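Side-chain contacts in core protein P7 (Pseudomonas phage phi12, PDB 2Q82), which forms part of the core of the phage particle and probably assists core assembly and RNA genome packaging, as in related cystoviruses: residues A71-F74 against A80-V83; L19-T24 against N84-V89. All blocks are in the same frame, centred on the assembly; numbering follows the deposited sequence.

The chain enters through helix 15-23, whose last turns belong to contact 2, and runs directly into the central sheet strand 25-30. It then builds strands 42-45 and 59-63 before reaching helix 68-76, which carries residues 71-74. Contact 1 closes a short loop here, with residues 80-83 folding back on the helix they follow. Strand 84-89 comes next and closes the much longer loop of contact 2. Contact 1 therefore lies within that longer loop, and the two do not cross. Contact 2 ties helix 15-23 to strand 84-89; contact 1 ties helix 68-76 to the loop that leads into that strand. They also touch: V83 CG2 packs 3.9 Å from T24 O.

Contact 1 of 2, residues A71-F74 against A80-V83; sequences AYVF and AVGV
V81 meets V73 and F74 in the connection between helix 68-76 and strand 84-89. The helix and this connection belong to a beta-alpha-beta unit of the parallel sheet, which links strands 59-63 and 84-89. The contact is small, buried and wholly apolar. One methyl group does nearly all the work. V81 holds CG1 anti to its backbone N (chi1 179°), which leaves CG2 beside the N and directed at the helix. CG2 meets the rim of the F74 ring, close to the ring plane, and does not lie over a face. Its nearest ring atom is F74 CD1, 3.7 Å from V81 CG2. F74 CE1 is only slightly farther, 4.0 Å from V81 CG2. The two side chains cross at about a right angle. The CB of F74 points away from residues 80-83, yet its ring swings back because CG sits beside the backbone N (chi1 -71°). V73 approaches the same methyl from the helix, with V73 CG1 4.3 Å from V81 CG2. M49 of helix 49-52 packs on both F74 and V81. The second subunit also comes close: its V73 packs on V73, and it takes part in backbone hydrogen bonds with A80 and V81. On the sheet side, F74 CD1 lies 4.2 Å from I85 CG1, the first ethyl carbon of that strand residue.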
loop_
_atom_site.group_PDB
_atom_site.type_symbol
_atom_site.label_atom_id
_atom_site.label_comp_id
_atom_site.label_asym_id
_atom_site.label_seq_id
_atom_site.Cartn_x
_atom_site.Cartn_y
_atom_site.Cartn_z
ATOM N N ALA A 71 6.162 -4.792 7.759
ATOM C CA ALA A 71 5.915 -4.666 9.184
ATOM C C ALA A 71 6.465 -3.328 9.654
ATOM O O ALA A 71 5.859 -2.634 10.455
ATOM C CB ALA A 71 6.593 -5.789 9.940
ATOM N N TYR A 72 7.641 -2.988 9.150
ATOM C CA TYR A 72 8.249 -1.750 9.535
ATOM C C TYR A 72 7.338 -0.576 9.163
ATOM O O TYR A 72 7.112 0.335 9.962
ATOM C CB TYR A 72 9.581 -1.598 8.841
ATOM C CG TYR A 72 10.184 -0.290 9.178
ATOM C CD1 TYR A 72 10.897 -0.124 10.357
ATOM C CD2 TYR A 72 9.974 0.809 8.359
ATOM C CE1 TYR A 72 11.390 1.106 10.710
ATOM C CE2 TYR A 72 10.457 2.043 8.699
ATOM C CZ TYR A 72 11.166 2.188 9.876
ATOM O OH TYR A 72 11.677 3.406 10.208
ATOM N N VAL A 73 6.817 -0.611 7.946
ATOM C CA VAL A 73 5.942 0.457 7.495
ATOM C C VAL A 73 4.703 0.600 8.391
ATOM O O VAL A 73 4.365 1.695 8.828
ATOM C CB VAL A 73 5.516 0.223 6.059
ATOM C CG1 VAL A 73 4.475 1.234 5.657
ATOM C CG2 VAL A 73 6.732 0.328 5.154
ATOM N N PHE A 74 4.029 -0.514 8.657
ATOM C CA PHE A 74 2.847 -0.482 9.514
ATOM C C PHE A 74 3.186 0.087 10.891
ATOM O O PHE A 74 2.409 0.838 11.482
ATOM C CB PHE A 74 2.292 -1.888 9.731
ATOM C CG PHE A 74 1.631 -2.493 8.525
ATOM C CD1 PHE A 74 1.196 -1.706 7.461
ATOM C CD2 PHE A 74 1.356 -3.858 8.506
ATOM C CE1 PHE A 74 0.507 -2.280 6.383
ATOM C CE2 PHE A 74 0.674 -4.439 7.446
ATOM C CZ PHE A 74 0.235 -3.646 6.380
ATOM N N ALA A 80 1.239 6.292 5.897
ATOM C CA ALA A 80 1.499 6.011 4.490
ATOM C C ALA A 80 0.623 4.895 3.980
ATOM O O ALA A 80 0.531 4.651 2.780
ATOM C CB ALA A 80 2.947 5.626 4.298
ATOM N N VAL A 81 -0.008 4.201 4.915
ATOM C CA VAL A 81 -0.826 3.065 4.568
ATOM C C VAL A 81 -2.158 3.440 3.934
ATOM O O VAL A 81 -2.463 3.004 2.831
ATOM C CB VAL A 81 -1.069 2.215 5.814
ATOM C CG1 VAL A 81 -1.917 1.060 5.517
ATOM C CG2 VAL A 81 0.262 1.758 6.386
ATOM N N GLY A 82 -2.956 4.229 4.643
ATOM C CA GLY A 82 -4.234 4.638 4.094
ATOM C C GLY A 82 -5.401 3.865 4.657
ATOM O O GLY A 82 -6.547 4.052 4.249
ATOM N N VAL A 83 -5.105 2.983 5.597
ATOM C CA VAL A 83 -6.137 2.188 6.226
ATOM C C VAL A 83 -5.687 1.886 7.640
ATOM O O VAL A 83 -4.500 1.734 7.900
ATOM C CB VAL A 83 -6.381 0.886 5.457
ATOM C CG1 VAL A 83 -5.126 0.064 5.414
ATOM C CG2 VAL A 83 -7.485 0.102 6.109
#

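Contact 2 of 2, residues L19-T24 against N84-V89; sequences LAQYET and NIIRVV
T24 and N84 bring their CA atoms to 7.1 Å, while the CA atoms of Y22 and I86 stand at 8.1 Å, so the end of helix 15-23 lies beside the start of strand 84-89. I86 spans the gap with its ethyl branch. CG1 lies anti to the carbonyl carbon (chi1 -72°) and the chain then extends (chi2 165°), which carries CD1 to the helix. I86 CD1 comes 4.1 Å from Q21 O. It also meets the edge of the Y22 ring, near the ring plane, with Y22 CD1 4.4 Å from I86 CD1. V115 packs on the Y22 side chain, and beyond I86 the phenol OH is hydrogen-bonded to D118 OD2. Both belong to helix 112-127. In the parallel sheet, strand 84-89 pairs with strand 25-30, which follows helix 15-23 directly. The CB of I86 points toward this helix and that of I85 points away from it. Where T24 meets N84, a water makes the link. It donates to T24 O at 2.7 Å and accepts from N84 N at 2.9 Å. N84 CB packs near the same oxygen, 4.3 Å from T24 O. The amide end of N84 is held by S25, whose OG is hydrogen-bonded to N84 OD1 and also to Q21 O. T24 OG1 turns back along the helix and gives a weak hydrogen bond to A20 O.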
loop_
_atom_site.group_PDB
_atom_site.type_symbol
_atom_site.label_atom_id
_atom_site.label_comp_id
_atom_site.label_asym_id
_atom_site.label_seq_id
_atom_site.Cartn_x
_atom_site.Cartn_y
_atom_site.Cartn_z
ATOM N N LEU A 19 -17.323 -2.794 16.596
ATOM C CA LEU A 19 -17.537 -3.442 15.322
ATOM C C LEU A 19 -17.336 -2.509 14.158
ATOM O O LEU A 19 -16.910 -2.931 13.084
ATOM C CB LEU A 19 -18.944 -3.980 15.250
ATOM C CG LEU A 19 -19.208 -5.085 16.249
ATOM C CD1 LEU A 19 -20.688 -5.175 16.493
ATOM C CD2 LEU A 19 -18.656 -6.397 15.728
ATOM N N ALA A 20 -17.645 -1.236 14.363
ATOM C CA ALA A 20 -17.507 -0.248 13.303
ATOM C C ALA A 20 -16.048 -0.123 12.904
ATOM O O ALA A 20 -15.726 0.008 11.729
ATOM C CB ALA A 20 -18.056 1.091 13.746
ATOM N N GLN A 21 -15.162 -0.178 13.888
ATOM C CA GLN A 21 -13.743 -0.051 13.612
ATOM C C GLN A 21 -13.090 -1.317 13.064
ATOM O O GLN A 21 -12.229 -1.236 12.198
ATOM C CB GLN A 21 -12.985 0.504 14.815
ATOM C CG GLN A 21 -12.866 -0.441 15.978
ATOM C CD GLN A 21 -11.922 0.077 17.039
ATOM O OE1 GLN A 21 -10.741 -0.273 17.061
ATOM N NE2 GLN A 21 -12.436 0.917 17.928
ATOM N N TYR A 22 -13.505 -2.485 13.551
ATOM C CA TYR A 22 -13.147 -3.738 12.889
ATOM C C TYR A 22 -13.466 -3.619 11.411
ATOM O O TYR A 22 -12.634 -3.896 10.556
ATOM C CB TYR A 22 -13.942 -4.920 13.450
ATOM C CG TYR A 22 -13.771 -5.185 14.923
ATOM C CD1 TYR A 22 -12.699 -4.668 15.627
ATOM C CD2 TYR A 22 -14.689 -5.962 15.609
ATOM C CE1 TYR A 22 -12.550 -4.914 16.972
ATOM C CE2 TYR A 22 -14.549 -6.213 16.945
ATOM C CZ TYR A 22 -13.482 -5.687 17.626
ATOM O OH TYR A 22 -13.350 -5.942 18.964
ATOM N N GLU A 23 -14.699 -3.223 11.128
ATOM C CA GLU A 23 -15.210 -3.177 9.759
ATOM C C GLU A 23 -14.372 -2.405 8.743
ATOM O O GLU A 23 -14.353 -2.729 7.559
ATOM C CB GLU A 23 -16.580 -2.542 9.722
ATOM C CG GLU A 23 -17.737 -3.343 10.245
ATOM C CD GLU A 23 -18.957 -2.462 10.389
ATOM O OE1 GLU A 23 -18.956 -1.376 9.768
ATOM O OE2 GLU A 23 -19.903 -2.844 11.106
ATOM N N THR A 24 -13.760 -1.339 9.218
ATOM C CA THR A 24 -12.965 -0.495 8.353
ATOM C C THR A 24 -11.463 -0.563 8.592
ATOM O O THR A 24 -10.730 0.374 8.245
ATOM C CB THR A 24 -13.338 0.971 8.510
ATOM O OG1 THR A 24 -13.210 1.314 9.891
ATOM C CG2 THR A 24 -14.736 1.223 8.098
ATOM N N ASN A 84 -6.644 1.823 8.556
ATOM C CA ASN A 84 -6.335 1.545 9.938
ATOM C C ASN A 84 -5.834 0.118 10.086
ATOM O O ASN A 84 -6.374 -0.789 9.503
ATOM C CB ASN A 84 -7.564 1.699 10.814
ATOM C CG ASN A 84 -7.202 1.807 12.264
ATOM O OD1 ASN A 84 -7.821 1.182 13.129
ATOM N ND2 ASN A 84 -6.184 2.602 12.546
ATOM N N ILE A 85 -4.801 -0.046 10.908
ATOM C CA ILE A 85 -4.229 -1.355 11.135
ATOM C C ILE A 85 -4.467 -1.748 12.566
ATOM O O ILE A 85 -4.253 -0.983 13.489
ATOM C CB ILE A 85 -2.730 -1.332 10.918
ATOM C CG1 ILE A 85 -2.442 -0.950 9.478
ATOM C CG2 ILE A 85 -2.116 -2.668 11.283
ATOM C CD1 ILE A 85 -2.389 0.465 9.280
ATOM N N ILE A 86 -4.915 -2.988 12.741
ATOM C CA ILE A 86 -5.170 -3.489 14.060
ATOM C C ILE A 86 -4.286 -4.705 14.228
ATOM O O ILE A 86 -4.407 -5.668 13.470
ATOM C CB ILE A 86 -6.623 -3.921 14.193
ATOM C CG1 ILE A 86 -7.543 -2.697 14.223
ATOM C CG2 ILE A 86 -6.780 -4.756 15.422
ATOM C CD1 ILE A 86 -9.019 -3.009 14.000
ATOM N N ARG A 87 -3.414 -4.679 15.224
ATOM C CA ARG A 87 -2.528 -5.802 15.459
ATOM C C ARG A 87 -3.229 -6.854 16.303
ATOM O O ARG A 87 -3.664 -6.567 17.416
ATOM C CB ARG A 87 -1.293 -5.314 16.174
ATOM C CG ARG A 87 -0.346 -6.393 16.563
ATOM C CD ARG A 87 0.803 -5.753 17.277
ATOM N NE ARG A 87 1.664 -6.752 17.874
ATOM C CZ ARG A 87 2.592 -6.481 18.780
ATOM N NH1 ARG A 87 2.781 -5.239 19.197
ATOM N NH2 ARG A 87 3.324 -7.463 19.279
ATOM N N VAL A 88 -3.336 -8.073 15.786
ATOM C CA VAL A 88 -4.020 -9.099 16.550
ATOM C C VAL A 88 -3.173 -10.209 17.120
ATOM O O VAL A 88 -2.202 -10.675 16.524
ATOM C CB VAL A 88 -5.162 -9.748 15.758
ATOM C CG1 VAL A 88 -6.165 -8.699 15.367
ATOM C CG2 VAL A 88 -4.620 -10.466 14.536
ATOM N N VAL A 89 -3.589 -10.632 18.299
ATOM C CA VAL A 89 -2.929 -11.697 19.006
ATOM C C VAL A 89 -3.946 -12.692 19.528
ATOM O O VAL A 89 -5.147 -12.516 19.381
ATOM C CB VAL A 89 -2.113 -11.165 20.183
ATOM C CG1 VAL A 89 -0.946 -10.348 19.659
ATOM C CG2 VAL A 89 -2.994 -10.330 21.106
HETATM O O HOH W 1 -9.316 2.723 8.083
#